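Local atomic coordinates of SusD-like protein BACOVA_02651 (Bacteroides ovatus, PDB entry 5E75), a protein that binds polysaccharide at the cell surface and probably captures xyloglucan there before its transport into the periplasm for degradation. Residues V190-S195 with Y364-E369; D406-R411 with D434-Y439; E410-F415 with Y423-W428. One frame throughout, in Å; residues are numbered along the deposited sequence.

Contact 1. Residues V190-S195 with Y364-E369; sequences VYLARS and YLTYAE
In the helical core of this SusD-family protein, helix 180-195 meets helix 360-372 through L192, whose side chain lies against T366 and E369. The CA atoms of L192 and T366 are 7.5 Å apart, the nearest pair of the two segments, and the meeting is a small one, with 148 Å² buried in all. A single methyl does the touching from the first helix: CD2 of L192. Chi1 of 179° swings CG away from the backbone N of L192, and CD2, anti to CA, extends the branch towards helix 360-372.

CD2 of L192 lies 3.9 Å from CG2 of T366, a methyl-to-methyl contact. On its other partner it is 3.8 Å from CB of E369 and 3.7 Å from CD of E369, so the methyl lies across the glutamate chain and touches it from CB to the carboxylate. The two side chains cross at about a right angle, and the extended glutamate (chi2 174°) presents its methylenes to the leucine tip. T366 keeps its polar branch for its own helix, where OG1 bonds to the backbone O of D362.

The carboxylate of E369 is buried, but its OE2 is paired: it forms a salt bridge with R203 and a hydrogen bond with NE1 of W428. These partners probably offset the cost of a methyl beside the acid. Around this pair, R203 from the loop after helix 180-195 also touches L192, helix 404-415 packs on E369 through L404 and I407, and helix 151-168 covers V190 and Y191.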
loop_
_atom_site.group_PDB
_atom_site.type_symbol
_atom_site.label_atom_id
_atom_site.label_comp_id
_atom_site.label_asym_id
_atom_site.label_seq_id
_atom_site.Cartn_x
_atom_site.Cartn_y
_atom_site.Cartn_z
ATOM N N VAL A 190 -9.021 6.904 7.539
ATOM C CA VAL A 190 -10.229 6.132 7.826
ATOM C C VAL A 190 -11.480 7.028 7.804
ATOM O O VAL A 190 -12.481 6.675 7.182
ATOM C CB VAL A 190 -10.078 5.363 9.165
ATOM C CG1 VAL A 190 -11.385 4.703 9.555
ATOM C CG2 VAL A 190 -8.987 4.315 9.046
ATOM N N TYR A 191 -11.420 8.176 8.472
ATOM C CA TYR A 191 -12.553 9.097 8.439
ATOM C C TYR A 191 -12.837 9.585 7.016
ATOM O O TYR A 191 -13.999 9.666 6.600
ATOM C CB TYR A 191 -12.327 10.278 9.378
ATOM C CG TYR A 191 -12.677 10.003 10.822
ATOM C CD1 TYR A 191 -13.964 9.615 11.189
ATOM C CD2 TYR A 191 -11.731 10.122 11.809
ATOM C CE1 TYR A 191 -14.297 9.367 12.500
ATOM C CE2 TYR A 191 -12.061 9.889 13.144
ATOM C CZ TYR A 191 -13.345 9.497 13.465
ATOM O OH TYR A 191 -13.695 9.257 14.790
ATOM N N LEU A 192 -11.792 9.902 6.255
ATOM C CA LEU A 192 -12.010 10.304 4.869
ATOM C C LEU A 192 -12.664 9.179 4.074
ATOM O O LEU A 192 -13.610 9.417 3.294
ATOM C CB LEU A 192 -10.711 10.761 4.195
ATOM C CG LEU A 192 -10.825 11.191 2.725
ATOM C CD1 LEU A 192 -11.774 12.389 2.555
ATOM C CD2 LEU A 192 -9.451 11.490 2.171
ATOM N N ALA A 193 -12.189 7.944 4.271
ATOM C CA ALA A 193 -12.764 6.804 3.570
ATOM C C ALA A 193 -14.217 6.576 3.959
ATOM O O ALA A 193 -15.040 6.228 3.116
ATOM C CB ALA A 193 -11.934 5.529 3.839
ATOM N N ARG A 194 -14.542 6.750 5.241
ATOM C CA ARG A 194 -15.916 6.542 5.683
ATOM C C ARG A 194 -16.866 7.638 5.178
ATOM O O ARG A 194 -18.052 7.372 4.942
ATOM C CB ARG A 194 -16.001 6.433 7.212
ATOM C CG ARG A 194 -17.360 5.897 7.663
ATOM C CD ARG A 194 -17.480 5.677 9.159
ATOM N NE ARG A 194 -17.534 6.929 9.894
ATOM C CZ ARG A 194 -17.765 7.014 11.195
ATOM N NH1 ARG A 194 -17.971 5.904 11.898
ATOM N NH2 ARG A 194 -17.800 8.204 11.773
ATOM N N SER A 195 -16.340 8.849 5.004
ATOM C CA SER A 195 -17.189 10.016 4.765
ATOM C C SER A 195 -18.159 9.795 3.605
ATOM O O SER A 195 -19.330 10.138 3.715
ATOM C CB SER A 195 -16.359 11.284 4.554
ATOM O OG SER A 195 -15.636 11.247 3.334
ATOM N N TYR A 364 -0.386 14.260 3.772
ATOM C CA TYR A 364 -0.512 15.531 3.041
ATOM C C TYR A 364 -1.643 15.459 2.027
ATOM O O TYR A 364 -2.485 16.360 1.941
ATOM C CB TYR A 364 0.797 15.890 2.313
ATOM C CG TYR A 364 1.932 16.436 3.182
ATOM C CD1 TYR A 364 1.927 16.296 4.561
ATOM C CD2 TYR A 364 3.012 17.106 2.606
ATOM C CE1 TYR A 364 2.964 16.812 5.335
ATOM C CE2 TYR A 364 4.033 17.606 3.374
ATOM C CZ TYR A 364 4.014 17.459 4.734
ATOM O OH TYR A 364 5.057 18.015 5.445
ATOM N N LEU A 365 -1.657 14.403 1.224
ATOM C CA LEU A 365 -2.673 14.279 0.193
ATOM C C LEU A 365 -4.060 14.005 0.771
ATOM O O LEU A 365 -5.063 14.474 0.240
ATOM C CB LEU A 365 -2.289 13.201 -0.843
ATOM C CG LEU A 365 -1.038 13.505 -1.661
ATOM C CD1 LEU A 365 -0.687 12.335 -2.549
ATOM C CD2 LEU A 365 -1.201 14.729 -2.496
ATOM N N THR A 366 -4.112 13.253 1.869
ATOM C CA THR A 366 -5.377 13.011 2.580
ATOM C C THR A 366 -5.965 14.309 3.122
ATOM O O THR A 366 -7.165 14.559 3.002
ATOM C CB THR A 366 -5.170 11.984 3.724
ATOM O OG1 THR A 366 -4.833 10.721 3.143
ATOM C CG2 THR A 366 -6.413 11.780 4.593
ATOM N N TYR A 367 -5.119 15.150 3.693
ATOM C CA TYR A 367 -5.574 16.443 4.178
ATOM C C TYR A 367 -6.160 17.267 3.019
ATOM O O TYR A 367 -7.249 17.841 3.138
ATOM C CB TYR A 367 -4.403 17.179 4.838
ATOM C CG TYR A 367 -4.734 18.506 5.498
ATOM C CD1 TYR A 367 -6.013 18.796 5.952
ATOM C CD2 TYR A 367 -3.745 19.454 5.677
ATOM C CE1 TYR A 367 -6.304 20.015 6.556
ATOM C CE2 TYR A 367 -4.027 20.675 6.277
ATOM C CZ TYR A 367 -5.306 20.943 6.713
ATOM O OH TYR A 367 -5.579 22.162 7.303
ATOM N N ALA A 368 -5.461 17.304 1.885
ATOM C CA ALA A 368 -5.952 18.040 0.732
ATOM C C ALA A 368 -7.325 17.549 0.293
ATOM O O ALA A 368 -8.231 18.340 0.009
ATOM C CB ALA A 368 -4.961 17.949 -0.434
ATOM N N GLU A 369 -7.498 16.233 0.228
ATOM C CA GLU A 369 -8.755 15.659 -0.234
ATOM C C GLU A 369 -9.875 15.961 0.760
ATOM O O GLU A 369 -11.026 16.214 0.376
ATOM C CB GLU A 369 -8.605 14.142 -0.477
ATOM C CG GLU A 369 -9.807 13.479 -1.109
ATOM C CD GLU A 369 -9.586 12.010 -1.479
ATOM O OE1 GLU A 369 -8.433 11.545 -1.461
ATOM O OE2 GLU A 369 -10.581 11.342 -1.827
#

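Contact 2. Residues D406-R411 with D434-Y439; sequences DIIRER and DKMLNY
I408 of helix 404-415 points its side chain at helix 433-441, and its two branches divide the partners between them. From CB, CG2 of I408 runs anti to the backbone N and meets Y439: it is 3.7 Å from the phenolic OH of Y439 and 3.9 Å from CE2 of Y439. The approach to this ring is oblique, and the two side chains slide past each other in opposite directions. The other branch leaves CB through CG1 and continues extended (chi2 167°) to CD1. This methyl ends 4.1 Å from CE of K435 and 4.3 Å from SD of M436, a looser apolar contact than that of CG2.

K435 also passes I408 in the opposite sense, giving its aliphatic chain to the isoleucine. The bend at its last torsion (chi4 65°) turns NZ out of the line of the chain, and the ammonium forms a salt bridge with D405. The hydroxyl of Y439 likewise has a polar partner, R412, one residue beyond the segment 406-411, so I408 packs beside an oxygen that is already hydrogen-bonded.

This is plain, largely apolar packing of helix 404-415 against the second helix after it in the chain. The segment axes stay 14.1 Å apart at closest approach, with 47° between their directions, and no hydrogen bond joins the segments directly. At that spacing long side chains have to bridge the gap, consistent with the modest 143 Å² buried. W428 of helix 421-431 touches both I408 and M436, filling in between the two helices, while I407 packs on L372 of helix 360-372.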
loop_
_atom_site.group_PDB
_atom_site.type_symbol
_atom_site.label_atom_id
_atom_site.label_comp_id
_atom_site.label_asym_id
_atom_site.label_seq_id
_atom_site.Cartn_x
_atom_site.Cartn_y
_atom_site.Cartn_z
ATOM N N ASP A 406 -7.416 15.572 -9.928
ATOM C CA ASP A 406 -6.019 15.899 -9.664
ATOM C C ASP A 406 -5.492 15.054 -8.511
ATOM O O ASP A 406 -4.347 14.612 -8.538
ATOM C CB ASP A 406 -5.846 17.379 -9.307
ATOM C CG ASP A 406 -6.138 18.301 -10.458
ATOM O OD1 ASP A 406 -5.582 18.088 -11.557
ATOM O OD2 ASP A 406 -6.926 19.246 -10.254
ATOM N N ILE A 407 -6.331 14.826 -7.506
ATOM C CA ILE A 407 -5.929 14.033 -6.348
ATOM C C ILE A 407 -5.737 12.568 -6.718
ATOM O O ILE A 407 -4.761 11.939 -6.282
ATOM C CB ILE A 407 -6.931 14.191 -5.195
ATOM C CG1 ILE A 407 -6.868 15.642 -4.718
ATOM C CG2 ILE A 407 -6.621 13.222 -4.061
ATOM C CD1 ILE A 407 -7.883 16.038 -3.682
ATOM N N ILE A 408 -6.625 12.028 -7.540
ATOM C CA ILE A 408 -6.501 10.644 -7.982
ATOM C C ILE A 408 -5.168 10.456 -8.711
ATOM O O ILE A 408 -4.432 9.504 -8.451
ATOM C CB ILE A 408 -7.688 10.199 -8.871
ATOM C CG1 ILE A 408 -8.969 10.152 -8.032
ATOM C CG2 ILE A 408 -7.402 8.843 -9.529
ATOM C CD1 ILE A 408 -10.258 10.033 -8.871
ATOM N N ARG A 409 -4.841 11.362 -9.633
ATOM C CA ARG A 409 -3.622 11.228 -10.406
ATOM C C ARG A 409 -2.413 11.367 -9.509
ATOM O O ARG A 409 -1.464 10.609 -9.632
ATOM C CB ARG A 409 -3.577 12.284 -11.522
ATOM C CG ARG A 409 -2.430 12.113 -12.508
ATOM C CD ARG A 409 -2.510 13.143 -13.618
ATOM N NE ARG A 409 -1.561 12.821 -14.667
ATOM C CZ ARG A 409 -1.493 13.409 -15.855
ATOM N NH1 ARG A 409 -2.320 14.386 -16.169
ATOM N NH2 ARG A 409 -0.594 12.997 -16.728
ATOM N N GLU A 410 -2.457 12.335 -8.604
ATOM C CA GLU A 410 -1.332 12.621 -7.735
ATOM C C GLU A 410 -1.045 11.438 -6.819
ATOM O O GLU A 410 0.116 11.073 -6.613
ATOM C CB GLU A 410 -1.555 13.897 -6.908
ATOM C CG GLU A 410 -0.246 14.506 -6.388
ATOM C CD GLU A 410 0.667 14.982 -7.502
ATOM O OE1 GLU A 410 0.153 15.327 -8.600
ATOM O OE2 GLU A 410 1.894 15.019 -7.279
ATOM N N ARG A 411 -2.095 10.820 -6.273
ATOM C CA ARG A 411 -1.888 9.660 -5.425
ATOM C C ARG A 411 -1.312 8.490 -6.218
ATOM O O ARG A 411 -0.405 7.805 -5.739
ATOM C CB ARG A 411 -3.180 9.261 -4.713
ATOM C CG ARG A 411 -3.594 10.241 -3.632
ATOM C CD ARG A 411 -4.806 9.747 -2.857
ATOM N NE ARG A 411 -4.455 8.615 -2.019
ATOM C CZ ARG A 411 -3.970 8.696 -0.784
ATOM N NH1 ARG A 411 -3.861 9.846 -0.146
ATOM N NH2 ARG A 411 -3.639 7.587 -0.130
ATOM N N ASP A 434 -20.255 5.112 -10.071
ATOM C CA ASP A 434 -20.377 5.233 -11.509
ATOM C C ASP A 434 -19.125 5.876 -12.093
ATOM O O ASP A 434 -18.609 5.410 -13.108
ATOM C CB ASP A 434 -21.642 6.015 -11.889
ATOM C CG ASP A 434 -22.907 5.260 -11.541
ATOM O OD1 ASP A 434 -22.929 4.020 -11.718
ATOM O OD2 ASP A 434 -23.871 5.900 -11.077
ATOM N N LYS A 435 -18.626 6.934 -11.466
ATOM C CA LYS A 435 -17.382 7.543 -11.922
ATOM C C LYS A 435 -16.255 6.510 -11.938
ATOM O O LYS A 435 -15.485 6.415 -12.896
ATOM C CB LYS A 435 -16.979 8.700 -11.007
ATOM C CG LYS A 435 -15.612 9.314 -11.320
ATOM C CD LYS A 435 -15.167 10.296 -10.242
ATOM C CE LYS A 435 -13.831 10.945 -10.578
ATOM N NZ LYS A 435 -13.945 11.790 -11.801
ATOM N N MET A 436 -16.098 5.773 -10.850
ATOM C CA MET A 436 -14.963 4.866 -10.776
ATOM C C MET A 436 -15.079 3.635 -11.670
ATOM O O MET A 436 -14.078 3.156 -12.168
ATOM C CB MET A 436 -14.685 4.458 -9.328
ATOM C CG MET A 436 -14.275 5.626 -8.442
ATOM S SD MET A 436 -12.990 6.699 -9.117
ATOM C CE MET A 436 -11.628 5.565 -9.306
ATOM N N LEU A 437 -16.282 3.117 -11.899
ATOM C CA LEU A 437 -16.424 2.031 -12.855
ATOM C C LEU A 437 -16.019 2.517 -14.250
ATOM O O LEU A 437 -15.352 1.803 -14.998
ATOM C CB LEU A 437 -17.851 1.490 -12.860
ATOM C CG LEU A 437 -18.240 0.698 -11.603
ATOM C CD1 LEU A 437 -19.734 0.379 -11.647
ATOM C CD2 LEU A 437 -17.413 -0.562 -11.435
ATOM N N ASN A 438 -16.410 3.735 -14.606
ATOM C CA ASN A 438 -15.999 4.292 -15.896
ATOM C C ASN A 438 -14.483 4.451 -15.945
ATOM O O ASN A 438 -13.839 4.117 -16.940
ATOM C CB ASN A 438 -16.687 5.634 -16.130
ATOM C CG ASN A 438 -16.254 6.288 -17.419
ATOM O OD1 ASN A 438 -15.426 7.199 -17.421
ATOM N ND2 ASN A 438 -16.795 5.809 -18.527
ATOM N N TYR A 439 -13.908 4.920 -14.837
ATOM C CA TYR A 439 -12.457 5.041 -14.715
ATOM C C TYR A 439 -11.790 3.669 -14.950
ATOM O O TYR A 439 -10.895 3.534 -15.775
ATOM C CB TYR A 439 -12.102 5.598 -13.326
ATOM C CG TYR A 439 -10.640 5.961 -13.126
ATOM C CD1 TYR A 439 -9.672 4.974 -12.948
ATOM C CD2 TYR A 439 -10.235 7.286 -13.089
ATOM C CE1 TYR A 439 -8.340 5.299 -12.780
ATOM C CE2 TYR A 439 -8.903 7.619 -12.901
ATOM C CZ TYR A 439 -7.966 6.621 -12.745
ATOM O OH TYR A 439 -6.648 6.936 -12.560
#

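Contact 3. Residues E410-F415 with Y423-W428; sequences ERRVEF and YDMVTW
R411 and D424 form the polar centre of this contact, with W428 beside the salt bridge and M425 set separately against R412. The arginine, the residue with most surface covered here, takes hold of one carboxylate oxygen side-on: its NE lies 2.9 Å and its NH2 2.8 Å from OD2 of D424. Both N-H...O angles are 146°, so the salt bridge is forked and neither bond is straight. OD2 lies in the guanidinium plane, yet the guanidinium and carboxylate planes are 71° apart. NE accordingly reaches the oxygen from above the carboxylate plane, while NH2 comes on the syn side but tilted, from the same face.

A bend of the arginine chain at chi3 brings NE and NH2 round to the acid. Before that bend, CD of R411 lies 3.7 Å from CZ2 of W428, at the edge of the indole. With an alanine here instead of the arginine, the buried carboxylate of D424 is likely to lose the two nitrogens that grip it, and a gap would probably open at the indole edge. NH2 of R411 is shared with D362 in a second salt bridge.

M425 extends to place CE 3.7 Å from CD of R412; the two side chains cross at about a right angle, and the R412 guanidinium pairs with D287.

The segments run nearly antiparallel, at 165°, with axes 11.7 Å apart, as successive helices 404-415 and 421-431 joined by a short link. Helix 360-372 packs on R411 through L365 and T366, and helix 286-291 lies against R412 and V413.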
loop_
_atom_site.group_PDB
_atom_site.type_symbol
_atom_site.label_atom_id
_atom_site.label_comp_id
_atom_site.label_asym_id
_atom_site.label_seq_id
_atom_site.Cartn_x
_atom_site.Cartn_y
_atom_site.Cartn_z
ATOM N N GLU A 410 -2.457 12.335 -8.604
ATOM C CA GLU A 410 -1.332 12.621 -7.735
ATOM C C GLU A 410 -1.045 11.438 -6.819
ATOM O O GLU A 410 0.116 11.073 -6.613
ATOM C CB GLU A 410 -1.555 13.897 -6.908
ATOM C CG GLU A 410 -0.246 14.506 -6.388
ATOM C CD GLU A 410 0.667 14.982 -7.502
ATOM O OE1 GLU A 410 0.153 15.327 -8.600
ATOM O OE2 GLU A 410 1.894 15.019 -7.279
ATOM N N ARG A 411 -2.095 10.820 -6.273
ATOM C CA ARG A 411 -1.888 9.660 -5.425
ATOM C C ARG A 411 -1.312 8.490 -6.218
ATOM O O ARG A 411 -0.405 7.805 -5.739
ATOM C CB ARG A 411 -3.180 9.261 -4.713
ATOM C CG ARG A 411 -3.594 10.241 -3.632
ATOM C CD ARG A 411 -4.806 9.747 -2.857
ATOM N NE ARG A 411 -4.455 8.615 -2.019
ATOM C CZ ARG A 411 -3.970 8.696 -0.784
ATOM N NH1 ARG A 411 -3.861 9.846 -0.146
ATOM N NH2 ARG A 411 -3.639 7.587 -0.130
ATOM N N ARG A 412 -1.815 8.234 -7.418
ATOM C CA ARG A 412 -1.283 7.129 -8.208
ATOM C C ARG A 412 0.217 7.270 -8.420
ATOM O O ARG A 412 0.959 6.290 -8.249
ATOM C CB ARG A 412 -2.013 6.995 -9.551
ATOM C CG ARG A 412 -3.433 6.473 -9.428
ATOM C CD ARG A 412 -4.092 6.180 -10.767
ATOM N NE ARG A 412 -3.433 5.056 -11.431
ATOM C CZ ARG A 412 -3.604 4.708 -12.707
ATOM N NH1 ARG A 412 -4.423 5.385 -13.513
ATOM N NH2 ARG A 412 -2.919 3.681 -13.194
ATOM N N VAL A 413 0.676 8.468 -8.804
ATOM C CA VAL A 413 2.084 8.667 -9.083
ATOM C C VAL A 413 2.938 8.763 -7.814
ATOM O O VAL A 413 4.092 8.356 -7.826
ATOM C CB VAL A 413 2.381 9.882 -10.031
ATOM C CG1 VAL A 413 1.738 9.707 -11.398
ATOM C CG2 VAL A 413 1.936 11.176 -9.454
ATOM N N GLU A 414 2.389 9.269 -6.727
ATOM C CA GLU A 414 3.143 9.306 -5.482
ATOM C C GLU A 414 3.351 7.900 -4.933
ATOM O O GLU A 414 4.424 7.608 -4.386
ATOM C CB GLU A 414 2.435 10.196 -4.462
ATOM C CG GLU A 414 3.191 10.373 -3.148
ATOM C CD GLU A 414 4.521 11.070 -3.272
ATOM O OE1 GLU A 414 4.753 11.806 -4.265
ATOM O OE2 GLU A 414 5.348 10.907 -2.344
ATOM N N PHE A 415 2.363 7.023 -5.109
ATOM C CA PHE A 415 2.359 5.725 -4.405
ATOM C C PHE A 415 2.453 4.503 -5.315
ATOM O O PHE A 415 2.208 3.381 -4.879
ATOM C CB PHE A 415 1.166 5.609 -3.439
ATOM C CG PHE A 415 1.169 6.670 -2.405
ATOM C CD1 PHE A 415 2.147 6.673 -1.430
ATOM C CD2 PHE A 415 0.246 7.685 -2.424
ATOM C CE1 PHE A 415 2.200 7.697 -0.506
ATOM C CE2 PHE A 415 0.278 8.687 -1.493
ATOM C CZ PHE A 415 1.254 8.692 -0.543
ATOM N N TYR A 423 -6.430 0.022 -2.727
ATOM C CA TYR A 423 -7.275 0.296 -1.568
ATOM C C TYR A 423 -7.911 1.672 -1.679
ATOM O O TYR A 423 -9.077 1.852 -1.319
ATOM C CB TYR A 423 -6.461 0.168 -0.269
ATOM C CG TYR A 423 -5.854 -1.210 -0.073
ATOM C CD1 TYR A 423 -6.659 -2.262 0.295
ATOM C CD2 TYR A 423 -4.483 -1.443 -0.187
ATOM C CE1 TYR A 423 -6.141 -3.522 0.509
ATOM C CE2 TYR A 423 -3.957 -2.720 -0.025
ATOM C CZ TYR A 423 -4.805 -3.742 0.335
ATOM O OH TYR A 423 -4.371 -5.034 0.572
ATOM N N ASP A 424 -7.155 2.645 -2.178
ATOM C CA ASP A 424 -7.690 3.979 -2.402
ATOM C C ASP A 424 -8.773 3.958 -3.487
ATOM O O ASP A 424 -9.775 4.661 -3.368
ATOM C CB ASP A 424 -6.594 4.953 -2.812
ATOM C CG ASP A 424 -5.601 5.209 -1.730
ATOM O OD1 ASP A 424 -5.913 4.939 -0.567
ATOM O OD2 ASP A 424 -4.516 5.727 -2.075
ATOM N N MET A 425 -8.584 3.163 -4.533
ATOM C CA MET A 425 -9.581 3.058 -5.595
ATOM C C MET A 425 -10.885 2.431 -5.090
ATOM O O MET A 425 -11.959 2.842 -5.527
ATOM C CB MET A 425 -9.039 2.294 -6.800
ATOM C CG MET A 425 -8.029 3.085 -7.574
ATOM S SD MET A 425 -7.285 2.125 -8.883
ATOM C CE MET A 425 -6.221 3.369 -9.629
ATOM N N VAL A 426 -10.812 1.458 -4.180
ATOM C CA VAL A 426 -12.033 0.892 -3.605
ATOM C C VAL A 426 -12.778 1.946 -2.783
ATOM O O VAL A 426 -14.010 2.059 -2.878
ATOM C CB VAL A 426 -11.742 -0.372 -2.761
ATOM C CG1 VAL A 426 -13.004 -0.878 -2.100
ATOM C CG2 VAL A 426 -11.125 -1.452 -3.651
ATOM N N THR A 427 -12.042 2.714 -1.978
ATOM C CA THR A 427 -12.650 3.811 -1.233
ATOM C C THR A 427 -13.388 4.776 -2.169
ATOM O O THR A 427 -14.525 5.159 -1.911
ATOM C CB THR A 427 -11.611 4.563 -0.397
ATOM O OG1 THR A 427 -11.137 3.693 0.629
ATOM C CG2 THR A 427 -12.201 5.797 0.257
ATOM N N TRP A 428 -12.737 5.174 -3.255
ATOM C CA TRP A 428 -13.378 6.062 -4.213
ATOM C C TRP A 428 -14.602 5.406 -4.869
ATOM O O TRP A 428 -15.607 6.083 -5.104
ATOM C CB TRP A 428 -12.369 6.551 -5.272
ATOM C CG TRP A 428 -11.352 7.511 -4.752
ATOM C CD1 TRP A 428 -11.549 8.548 -3.861
ATOM C CD2 TRP A 428 -9.965 7.553 -5.098
ATOM N NE1 TRP A 428 -10.364 9.211 -3.634
ATOM C CE2 TRP A 428 -9.380 8.615 -4.377
ATOM C CE3 TRP A 428 -9.155 6.780 -5.940
ATOM C CZ2 TRP A 428 -8.026 8.918 -4.481
ATOM C CZ3 TRP A 428 -7.819 7.066 -6.030
ATOM C CH2 TRP A 428 -7.263 8.128 -5.301
#

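In the fold
Contact 1 comes first along the chain, and contacts 2 and 3 then both start from helix 404-415, sharing E410 and R411. That helix pairs with helix 421-431 in contact 3 and with the following helix 433-441 in contact 2; the centres of these two contacts are 8 Å apart. Contact 1 lies about 11 Å from contact 3 and 15 Å from contact 2, centre to centre. The junctions are direct, since one probable hydrogen bond ties contact 1 to contact 3 and another ties contact 2 to contact 3. Helix 180-195, from the N-terminal half of the chain, is thereby packed into one helical body with helices 360-372, 404-415, 421-431 and 433-441.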